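PDB 5C2V: hydrazine synthase subunit alpha from Candidatus Kuenenia stuttgartiensis, which catalyses the condensation of hydroxylamine with ammonia to hydrazine, the second half-reaction of the heme c-containing hydrazine synthase complex. Local coordinates for residues N690-E694 and G705-N709; W15-M21 and Y392-W396; F34-P38 and Y52-S57. All coordinates share one frame; numbering follows the deposited sequence.

Contacts 2 and 3 belong to the propeller end of the chain, and contact 1 to the cytochrome c region far from them. Contact 3 lies within the chain between the two segments of contact 2. Helix 18-25 of contact 2 leads directly to strand 31-37 of contact 3, yet the nearest atoms of the two contacts stay about 19 Å apart. Contacts 1 and 3 are largely buried; contact 2 is partly buried and is shared with the gamma subunit. Their chemistry differs. Contact 1 combines a backbone hydrogen bond, a salt bridge and a heme propionate. Contact 2 relies on tyrosines, a methionine and an arginine. Contact 3 is a small polar junction of serines and prolines beside a betaine site.

Contact 1 (N690-E694 and G705-N709); sequences NSLLE and GKYVN. With HEC (heme c), chain B.
Lys706 N donates to Glu694 O at 2.9 Å and 165°, tying the turn that ends helix 687-692 to the irregular loop 705-709. The CA of Gly705 adds a C-H...O contact to the same oxygen. A water between the segments donates to Glu694 O; its modelled approach to Leu692 O is doubtfully short. The side chains of Glu694 and Lys706 are both extended and approach at a slant. Their ends form a salt bridge, Glu694 OE2 to Lys706 NZ, 3.1 Å, which is weak as a hydrogen bond. Val708 supplies apolar contacts. Its CG1 meets Leu693 CD1 at 4.0 Å, and its CG2 packs on Leu692 CB. Leu692 CD2 lies 4.1 Å from Tyr707 CB. With CG beside the backbone N (chi1 -51°), the Tyr707 ring is directed to heme c, with propionate carbon CBA in plane at its edge and Ser691 O also at the edge. Tyr707 OH donates to heme O1A at 3.1 Å, and Arg721 and Arg733 also bond this heme. Tyr707 thus belongs to the pocket of the bis-histidine heme (His662 and His745) in the C-terminal domain, a cytochrome c family region. Helix 717-722 packs on both segments: Leu718 touches Leu692 and Tyr707, and Leu717 touches Tyr707.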
loop_
_atom_site.group_PDB
_atom_site.type_symbol
_atom_site.label_atom_id
_atom_site.label_comp_id
_atom_site.label_asym_id
_atom_site.label_seq_id
_atom_site.Cartn_x
_atom_site.Cartn_y
_atom_site.Cartn_z
ATOM N N ASN D 690 -0.211 -28.147 7.074
ATOM C CA ASN D 690 0.903 -27.265 7.402
ATOM C C ASN D 690 1.846 -27.089 6.219
ATOM O O ASN D 690 2.363 -25.997 5.980
ATOM C CB ASN D 690 1.677 -27.799 8.609
ATOM C CG ASN D 690 0.976 -27.516 9.923
ATOM O OD1 ASN D 690 1.042 -26.404 10.448
ATOM N ND2 ASN D 690 0.307 -28.526 10.467
ATOM N N SER D 691 2.061 -28.171 5.477
ATOM C CA SER D 691 2.920 -28.134 4.302
ATOM C C SER D 691 2.317 -27.271 3.197
ATOM O O SER D 691 2.971 -26.371 2.674
ATOM C CB SER D 691 3.173 -29.549 3.776
ATOM O OG SER D 691 3.855 -30.339 4.735
ATOM N N LEU D 692 1.061 -27.546 2.855
ATOM C CA LEU D 692 0.409 -26.886 1.728
ATOM C C LEU D 692 0.146 -25.398 1.964
ATOM O O LEU D 692 0.076 -24.619 1.015
ATOM C CB LEU D 692 -0.904 -27.599 1.397
ATOM C CG LEU D 692 -0.748 -29.007 0.817
ATOM C CD1 LEU D 692 -2.085 -29.729 0.765
ATOM C CD2 LEU D 692 -0.113 -28.941 -0.565
ATOM N N LEU D 693 0.002 -25.007 3.226
ATOM C CA LEU D 693 -0.298 -23.618 3.563
ATOM C C LEU D 693 0.955 -22.806 3.894
ATOM O O LEU D 693 0.861 -21.643 4.291
ATOM C CB LEU D 693 -1.286 -23.554 4.732
ATOM C CG LEU D 693 -2.778 -23.630 4.380
ATOM C CD1 LEU D 693 -3.158 -22.516 3.416
ATOM C CD2 LEU D 693 -3.162 -24.988 3.807
ATOM N N GLU D 694 2.121 -23.426 3.738
ATOM C CA GLU D 694 3.399 -22.775 4.027
ATOM C C GLU D 694 3.645 -21.546 3.151
ATOM O O GLU D 694 3.424 -21.588 1.940
ATOM C CB GLU D 694 4.545 -23.775 3.852
ATOM C CG GLU D 694 5.929 -23.200 4.114
ATOM C CD GLU D 694 7.030 -24.225 3.933
ATOM O OE1 GLU D 694 6.721 -25.370 3.536
ATOM O OE2 GLU D 694 8.205 -23.886 4.187
ATOM N N GLY D 705 0.818 -18.827 -0.678
ATOM C CA GLY D 705 2.032 -19.436 -0.165
ATOM C C GLY D 705 2.821 -20.114 -1.265
ATOM O O GLY D 705 2.732 -19.729 -2.431
ATOM N N LYS D 706 3.608 -21.119 -0.890
ATOM C CA LYS D 706 4.328 -21.914 -1.873
ATOM C C LYS D 706 3.361 -22.642 -2.804
ATOM O O LYS D 706 3.382 -22.432 -4.016
ATOM C CB LYS D 706 5.243 -22.929 -1.182
ATOM C CG LYS D 706 6.418 -22.326 -0.423
ATOM C CD LYS D 706 7.295 -23.417 0.179
ATOM C CE LYS D 706 8.538 -22.838 0.838
ATOM N NZ LYS D 706 9.436 -23.902 1.367
ATOM N N TYR D 707 2.526 -23.506 -2.234
ATOM C CA TYR D 707 1.605 -24.309 -3.035
ATOM C C TYR D 707 0.150 -23.834 -3.095
ATOM O O TYR D 707 -0.640 -24.386 -3.860
ATOM C CB TYR D 707 1.625 -25.750 -2.521
ATOM C CG TYR D 707 3.017 -26.317 -2.408
ATOM C CD1 TYR D 707 3.656 -26.862 -3.511
ATOM C CD2 TYR D 707 3.699 -26.297 -1.198
ATOM C CE1 TYR D 707 4.932 -27.376 -3.414
ATOM C CE2 TYR D 707 4.975 -26.808 -1.090
ATOM C CZ TYR D 707 5.586 -27.348 -2.202
ATOM O OH TYR D 707 6.858 -27.859 -2.101
ATOM N N VAL D 708 -0.216 -22.817 -2.322
ATOM C CA VAL D 708 -1.634 -22.465 -2.214
ATOM C C VAL D 708 -1.908 -20.964 -2.184
ATOM O O VAL D 708 -1.335 -20.230 -1.379
ATOM C CB VAL D 708 -2.269 -23.104 -0.949
ATOM C CG1 VAL D 708 -3.593 -22.434 -0.607
ATOM C CG2 VAL D 708 -2.466 -24.603 -1.142
ATOM N N ASN D 709 -2.796 -20.519 -3.069
ATOM C CA ASN D 709 -3.299 -19.152 -3.035
ATOM C C ASN D 709 -4.774 -19.142 -2.643
ATOM O O ASN D 709 -5.631 -19.525 -3.431
ATOM C CB ASN D 709 -3.103 -18.471 -4.393
ATOM C CG ASN D 709 -1.640 -18.262 -4.737
ATOM O OD1 ASN D 709 -1.135 -17.140 -4.692
ATOM N ND2 ASN D 709 -0.950 -19.343 -5.080
HETATM FE FE HEC B . 4.174 -35.142 -6.285
HETATM C CHA HEC B . 6.638 -32.856 -6.981
HETATM C CHB HEC B . 2.081 -32.606 -5.303
HETATM C CHC HEC B . 1.643 -37.425 -5.691
HETATM C CHD HEC B . 6.296 -37.749 -7.016
HETATM N NA HEC B . 4.342 -33.116 -6.126
HETATM C C1A HEC B . 5.426 -32.366 -6.543
HETATM C C2A HEC B . 5.064 -30.967 -6.438
HETATM C C3A HEC B . 3.811 -30.895 -5.977
HETATM C C4A HEC B . 3.327 -32.246 -5.770
HETATM C CMA HEC B . 3.017 -29.598 -5.711
HETATM C CAA HEC B . 5.968 -29.769 -6.798
HETATM C CBA HEC B . 6.798 -29.367 -5.582
HETATM C CGA HEC B . 7.569 -28.110 -5.891
HETATM O O1A HEC B . 7.917 -27.365 -4.938
HETATM O O2A HEC B . 7.828 -27.845 -7.093
HETATM N NB HEC B . 2.243 -35.043 -5.566
HETATM C C1B HEC B . 1.542 -33.875 -5.334
HETATM C C2B HEC B . 0.148 -34.223 -5.134
HETATM C C3B HEC B . 0.033 -35.553 -5.232
HETATM C C4B HEC B . 1.345 -36.093 -5.514
HETATM C CMB HEC B . -0.989 -33.222 -4.834
HETATM C CAB HEC B . -1.257 -36.394 -5.097
HETATM C CBB HEC B . -2.161 -36.179 -6.331
HETATM N NC HEC B . 3.998 -37.197 -6.346
HETATM C C1C HEC B . 2.867 -37.936 -6.057
HETATM C C2C HEC B . 3.153 -39.330 -6.325
HETATM C C3C HEC B . 4.466 -39.431 -6.570
HETATM C C4C HEC B . 5.005 -38.085 -6.669
HETATM C CMC HEC B . 2.194 -40.488 -5.970
HETATM C CAC HEC B . 5.257 -40.734 -6.843
HETATM C CBC HEC B . 4.777 -41.415 -8.144
HETATM N ND HEC B . 6.179 -35.274 -6.894
HETATM C C1D HEC B . 6.820 -36.481 -7.168
HETATM C C2D HEC B . 8.153 -36.194 -7.646
HETATM C C3D HEC B . 8.282 -34.665 -7.654
HETATM C C4D HEC B . 7.001 -34.177 -7.160
HETATM C CMD HEC B . 9.225 -37.221 -8.074
HETATM C CAD HEC B . 9.555 -33.889 -8.084
HETATM C CBD HEC B . 9.292 -32.598 -8.861
HETATM C CGD HEC B . 8.428 -32.832 -10.074
HETATM O O1D HEC B . 7.805 -31.850 -10.553
HETATM O O2D HEC B . 8.357 -33.988 -10.563
HETATM O O HOH W 1 1.422 -22.826 0.049
#

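Contact 2 (W15-M21 and Y392-W396); sequences WTDYSGM and YKPRW
Met21 sits on the face of the Tyr392 ring in a CH-pi and Met-aromatic contact. It joins the first turn of helix 18-25, with Asp17 at the N-cap and its bond to Gly20 N weak, to the loop that follows propeller strand 381-387. The tight part is here. Met21 CB stands almost over the ring centre, 3.5 Å from the centroid of Tyr392 and only 10° off its normal. The methionine chain then bends at chi2 (-67°) and chi3. This carries Met21 CE back to within 3.6 Å of Tyr392 CE1, while the sulfur stays oblique to the ring. Tyr18 meets the same ring at its edge: its CD2 lies in the Tyr392 plane, 3.7 Å from Tyr392 CD2. The two tyrosine side chains run antiparallel alongside each other. Tyr18 CE2 also touches Pro394 CG at 3.8 Å. At the far end of the Tyr392 ring, OH gives a weak hydrogen bond to Trp15 O, 2.9 Å away.

The loose side is at Lys393. It buries nothing against 15-21 and turns away to bond Ile136 O and to make a cation-pi contact with Trp86.

The gamma subunit packs against the contact as a whole; Arg20 of that subunit lies on Tyr392 and bonds Lys393 O. Arg395, which is buried, links the two subunits. Its NH2 donates to Ala54 O of the gamma subunit and, from the guanidinium edge, to Thr16 O, with Arg395 NH2 and Thr16 O modelled at a doubtfully short 2.5 Å.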
loop_
_atom_site.group_PDB
_atom_site.type_symbol
_atom_site.label_atom_id
_atom_site.label_comp_id
_atom_site.label_asym_id
_atom_site.label_seq_id
_atom_site.Cartn_x
_atom_site.Cartn_y
_atom_site.Cartn_z
ATOM N N TRP D 15 -40.614 21.957 -0.193
ATOM C CA TRP D 15 -40.775 20.901 0.803
ATOM C C TRP D 15 -40.065 19.608 0.401
ATOM O O TRP D 15 -39.922 18.696 1.214
ATOM C CB TRP D 15 -42.260 20.625 1.059
ATOM C CG TRP D 15 -43.043 20.241 -0.162
ATOM C CD1 TRP D 15 -43.762 21.072 -0.970
ATOM C CD2 TRP D 15 -43.196 18.923 -0.707
ATOM N NE1 TRP D 15 -44.349 20.357 -1.984
ATOM C CE2 TRP D 15 -44.017 19.035 -1.846
ATOM C CE3 TRP D 15 -42.715 17.661 -0.343
ATOM C CZ2 TRP D 15 -44.368 17.933 -2.624
ATOM C CZ3 TRP D 15 -43.066 16.569 -1.117
ATOM C CH2 TRP D 15 -43.884 16.712 -2.243
ATOM N N THR D 16 -39.630 19.532 -0.852
ATOM C CA THR D 16 -38.890 18.371 -1.332
ATOM C C THR D 16 -37.406 18.473 -0.995
ATOM O O THR D 16 -36.681 17.480 -1.039
ATOM C CB THR D 16 -39.035 18.189 -2.850
ATOM O OG1 THR D 16 -38.580 19.372 -3.517
ATOM C CG2 THR D 16 -40.486 17.929 -3.218
ATOM N N ASP D 17 -36.957 19.676 -0.655
ATOM C CA ASP D 17 -35.555 19.889 -0.328
ATOM C C ASP D 17 -35.365 19.734 1.175
ATOM O O ASP D 17 -35.773 20.592 1.953
ATOM C CB ASP D 17 -35.101 21.273 -0.804
ATOM C CG ASP D 17 -33.662 21.585 -0.434
ATOM O OD1 ASP D 17 -32.881 20.640 -0.195
ATOM O OD2 ASP D 17 -33.310 22.783 -0.395
ATOM N N TYR D 18 -34.717 18.643 1.571
ATOM C CA TYR D 18 -34.606 18.283 2.980
ATOM C C TYR D 18 -33.685 19.232 3.735
ATOM O O TYR D 18 -34.064 19.798 4.761
ATOM C CB TYR D 18 -34.108 16.843 3.121
ATOM C CG TYR D 18 -33.607 16.492 4.504
ATOM C CD1 TYR D 18 -32.251 16.535 4.805
ATOM C CD2 TYR D 18 -34.488 16.120 5.511
ATOM C CE1 TYR D 18 -31.787 16.219 6.067
ATOM C CE2 TYR D 18 -34.034 15.800 6.777
ATOM C CZ TYR D 18 -32.683 15.852 7.048
ATOM O OH TYR D 18 -32.223 15.535 8.306
ATOM N N SER D 19 -32.473 19.399 3.218
ATOM C CA SER D 19 -31.488 20.278 3.834
ATOM C C SER D 19 -31.954 21.728 3.802
ATOM O O SER D 19 -31.531 22.542 4.621
ATOM C CB SER D 19 -30.136 20.137 3.132
ATOM O OG SER D 19 -30.268 20.329 1.734
ATOM N N GLY D 20 -32.828 22.044 2.852
ATOM C CA GLY D 20 -33.394 23.376 2.752
ATOM C C GLY D 20 -34.472 23.625 3.788
ATOM O O GLY D 20 -34.514 24.687 4.410
ATOM N N MET D 21 -35.345 22.640 3.976
ATOM C CA MET D 21 -36.424 22.753 4.953
ATOM C C MET D 21 -35.886 22.713 6.377
ATOM O O MET D 21 -36.405 23.393 7.261
ATOM C CB MET D 21 -37.453 21.636 4.757
ATOM C CG MET D 21 -38.219 21.706 3.446
ATOM S SD MET D 21 -39.316 23.130 3.325
ATOM C CE MET D 21 -40.558 22.706 4.545
ATOM N N TYR D 392 -36.534 18.236 10.565
ATOM C CA TYR D 392 -37.353 17.914 9.407
ATOM C C TYR D 392 -37.289 16.415 9.149
ATOM O O TYR D 392 -36.279 15.772 9.436
ATOM C CB TYR D 392 -36.892 18.694 8.176
ATOM C CG TYR D 392 -37.901 18.695 7.051
ATOM C CD1 TYR D 392 -39.027 19.506 7.106
ATOM C CD2 TYR D 392 -37.729 17.887 5.935
ATOM C CE1 TYR D 392 -39.954 19.512 6.083
ATOM C CE2 TYR D 392 -38.651 17.887 4.905
ATOM C CZ TYR D 392 -39.761 18.702 4.985
ATOM O OH TYR D 392 -40.682 18.706 3.963
ATOM N N LYS D 393 -38.369 15.857 8.615
ATOM C CA LYS D 393 -38.435 14.421 8.380
ATOM C C LYS D 393 -38.028 14.058 6.958
ATOM O O LYS D 393 -38.531 14.638 5.995
ATOM C CB LYS D 393 -39.842 13.897 8.668
ATOM C CG LYS D 393 -40.214 13.905 10.140
ATOM C CD LYS D 393 -41.672 13.524 10.339
ATOM C CE LYS D 393 -42.072 13.616 11.801
ATOM N NZ LYS D 393 -43.227 12.730 12.118
ATOM N N PRO D 394 -37.103 13.097 6.824
ATOM C CA PRO D 394 -36.688 12.582 5.516
ATOM C C PRO D 394 -37.773 11.719 4.884
ATOM O O PRO D 394 -38.659 11.230 5.584
ATOM C CB PRO D 394 -35.444 11.742 5.841
ATOM C CG PRO D 394 -35.026 12.164 7.216
ATOM C CD PRO D 394 -36.291 12.535 7.915
ATOM N N ARG D 395 -37.693 11.538 3.571
ATOM C CA ARG D 395 -38.655 10.723 2.842
ATOM C C ARG D 395 -38.606 9.273 3.308
ATOM O O ARG D 395 -37.536 8.760 3.639
ATOM C CB ARG D 395 -38.377 10.808 1.340
ATOM C CG ARG D 395 -38.182 12.231 0.851
ATOM C CD ARG D 395 -37.431 12.285 -0.467
ATOM N NE ARG D 395 -37.114 13.661 -0.837
ATOM C CZ ARG D 395 -37.095 14.115 -2.086
ATOM N NH1 ARG D 395 -37.370 13.298 -3.093
ATOM N NH2 ARG D 395 -36.798 15.384 -2.327
ATOM N N TRP D 396 -39.759 8.614 3.345
ATOM C CA TRP D 396 -39.789 7.198 3.687
ATOM C C TRP D 396 -40.027 6.358 2.437
ATOM O O TRP D 396 -40.990 6.570 1.699
ATOM C CB TRP D 396 -40.845 6.906 4.761
ATOM C CG TRP D 396 -42.270 7.082 4.335
ATOM C CD1 TRP D 396 -42.977 8.249 4.296
ATOM C CD2 TRP D 396 -43.173 6.052 3.912
ATOM N NE1 TRP D 396 -44.259 8.011 3.864
ATOM C CE2 TRP D 396 -44.405 6.670 3.621
ATOM C CE3 TRP D 396 -43.056 4.669 3.745
ATOM C CZ2 TRP D 396 -45.513 5.952 3.173
ATOM C CZ3 TRP D 396 -44.156 3.958 3.299
ATOM C CH2 TRP D 396 -45.368 4.600 3.020
#

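Contact 3 (F34-P38 and Y52-S57); sequences FTQSP and YIPEGS
Pro38 lays the CG and CD side of its ring against the turn 54-57. Its CG is 3.3 Å from Gly56 O, and Glu55 O lies a little farther from the same atom. Its CD also comes close to Ser57 OG. Next to it, two serines meet hydroxyl to hydroxyl. Ser37 OG donates to Ser57 OG at 2.7 Å. The approach of Ser57 OG to Pro54 O is modelled too short for its length to be trusted. A chi1 of -56° puts this hydroxyl beside the backbone N of Ser57, facing back across the turn. Ser57 CB also rests on Gln36 O, 3.2 Å away.

Pro54 also borders Ser37, with Pro54 CB 3.5 Å from Ser37 OG. Pro54 CD lies over one face of the Tyr52 ring, toward the rim. Tyr52 OH comes within 3.8 Å of Ser37 OG, but it is hydrogen-bonded to Asp44, and weakly to Arg338. Thr35 and Gln36 likewise direct their polar ends outside, to Gln384 and Arg58.

The loop holds two turns. Pro54 is the centre of an inverse gamma turn, and Pro54 to Ser57 form a type II beta turn. Gly56 takes the third position of the latter, with a positive phi of 86°. Bound trimethyl glycine touches Gly56. Strand 31-37 pairs with 58-63 and with 381-387, which comes from much later in the chain. The contact thus lies within a blade where early strands and a late one share a sheet, consistent with the closing blade of the six-bladed beta-propeller.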
loop_
_atom_site.group_PDB
_atom_site.type_symbol
_atom_site.label_atom_id
_atom_site.label_comp_id
_atom_site.label_asym_id
_atom_site.label_seq_id
_atom_site.Cartn_x
_atom_site.Cartn_y
_atom_site.Cartn_z
ATOM N N PHE D 34 -26.260 15.518 26.164
ATOM C CA PHE D 34 -24.994 14.842 25.887
ATOM C C PHE D 34 -24.629 13.784 26.924
ATOM O O PHE D 34 -25.173 13.754 28.028
ATOM C CB PHE D 34 -23.853 15.861 25.757
ATOM C CG PHE D 34 -23.598 16.666 27.000
ATOM C CD1 PHE D 34 -22.666 16.247 27.936
ATOM C CD2 PHE D 34 -24.271 17.857 27.220
ATOM C CE1 PHE D 34 -22.421 16.992 29.074
ATOM C CE2 PHE D 34 -24.031 18.605 28.357
ATOM C CZ PHE D 34 -23.105 18.172 29.285
ATOM N N THR D 35 -23.702 12.912 26.540
ATOM C CA THR D 35 -23.267 11.802 27.376
ATOM C C THR D 35 -21.995 12.137 28.149
ATOM O O THR D 35 -21.031 12.666 27.589
ATOM C CB THR D 35 -23.016 10.533 26.534
ATOM O OG1 THR D 35 -24.183 10.228 25.759
ATOM C CG2 THR D 35 -22.681 9.348 27.427
ATOM N N GLN D 36 -22.010 11.824 29.441
ATOM C CA GLN D 36 -20.830 11.941 30.286
ATOM C C GLN D 36 -20.356 10.557 30.711
ATOM O O GLN D 36 -21.123 9.777 31.281
ATOM C CB GLN D 36 -21.124 12.797 31.518
ATOM C CG GLN D 36 -21.367 14.264 31.218
ATOM C CD GLN D 36 -21.605 15.078 32.474
ATOM O OE1 GLN D 36 -22.125 14.569 33.467
ATOM N NE2 GLN D 36 -21.218 16.347 32.439
ATOM N N SER D 37 -19.091 10.260 30.431
ATOM C CA SER D 37 -18.514 8.966 30.777
ATOM C C SER D 37 -17.350 9.137 31.745
ATOM O O SER D 37 -16.634 10.129 31.678
ATOM C CB SER D 37 -18.051 8.232 29.516
ATOM O OG SER D 37 -19.148 7.924 28.674
ATOM N N PRO D 38 -17.162 8.174 32.659
ATOM C CA PRO D 38 -16.004 8.241 33.558
ATOM C C PRO D 38 -14.714 8.192 32.751
ATOM O O PRO D 38 -14.708 7.543 31.704
ATOM C CB PRO D 38 -16.156 6.990 34.432
ATOM C CG PRO D 38 -17.592 6.585 34.290
ATOM C CD PRO D 38 -17.987 6.980 32.904
ATOM N N TYR D 52 -19.295 -0.753 22.352
ATOM C CA TYR D 52 -18.985 0.342 23.246
ATOM C C TYR D 52 -20.065 0.433 24.303
ATOM O O TYR D 52 -21.212 0.770 24.008
ATOM C CB TYR D 52 -18.863 1.636 22.432
ATOM C CG TYR D 52 -18.663 2.912 23.214
ATOM C CD1 TYR D 52 -17.431 3.222 23.776
ATOM C CD2 TYR D 52 -19.693 3.835 23.345
ATOM C CE1 TYR D 52 -17.241 4.400 24.475
ATOM C CE2 TYR D 52 -19.512 5.016 24.039
ATOM C CZ TYR D 52 -18.286 5.293 24.603
ATOM O OH TYR D 52 -18.103 6.467 25.296
ATOM N N ILE D 53 -19.691 0.145 25.541
ATOM C CA ILE D 53 -20.626 0.190 26.651
ATOM C C ILE D 53 -19.943 0.936 27.778
ATOM O O ILE D 53 -19.375 0.325 28.682
ATOM C CB ILE D 53 -21.058 -1.216 27.118
ATOM C CG1 ILE D 53 -21.451 -2.089 25.924
ATOM C CG2 ILE D 53 -22.213 -1.118 28.106
ATOM C CD1 ILE D 53 -21.898 -3.482 26.305
ATOM N N PRO D 54 -19.998 2.271 27.722
ATOM C CA PRO D 54 -19.277 3.124 28.668
ATOM C C PRO D 54 -19.868 2.995 30.063
ATOM O O PRO D 54 -20.643 3.843 30.492
ATOM C CB PRO D 54 -19.477 4.529 28.096
ATOM C CG PRO D 54 -20.738 4.441 27.313
ATOM C CD PRO D 54 -20.755 3.058 26.734
ATOM N N GLU D 55 -19.514 1.909 30.743
ATOM C CA GLU D 55 -20.045 1.595 32.064
ATOM C C GLU D 55 -19.887 2.754 33.043
ATOM O O GLU D 55 -18.798 3.310 33.195
ATOM C CB GLU D 55 -19.359 0.344 32.618
ATOM C CG GLU D 55 -19.757 -0.017 34.036
ATOM C CD GLU D 55 -19.149 -1.328 34.492
ATOM O OE1 GLU D 55 -19.002 -2.240 33.650
ATOM O OE2 GLU D 55 -18.814 -1.446 35.689
ATOM N N GLY D 56 -20.987 3.117 33.697
ATOM C CA GLY D 56 -20.989 4.204 34.657
ATOM C C GLY D 56 -21.199 5.567 34.023
ATOM O O GLY D 56 -20.831 6.589 34.601
ATOM N N SER D 57 -21.799 5.584 32.836
ATOM C CA SER D 57 -22.024 6.832 32.113
ATOM C C SER D 57 -23.465 7.304 32.218
ATOM O O SER D 57 -24.393 6.496 32.286
ATOM C CB SER D 57 -21.644 6.680 30.643
ATOM O OG SER D 57 -20.303 6.249 30.520
#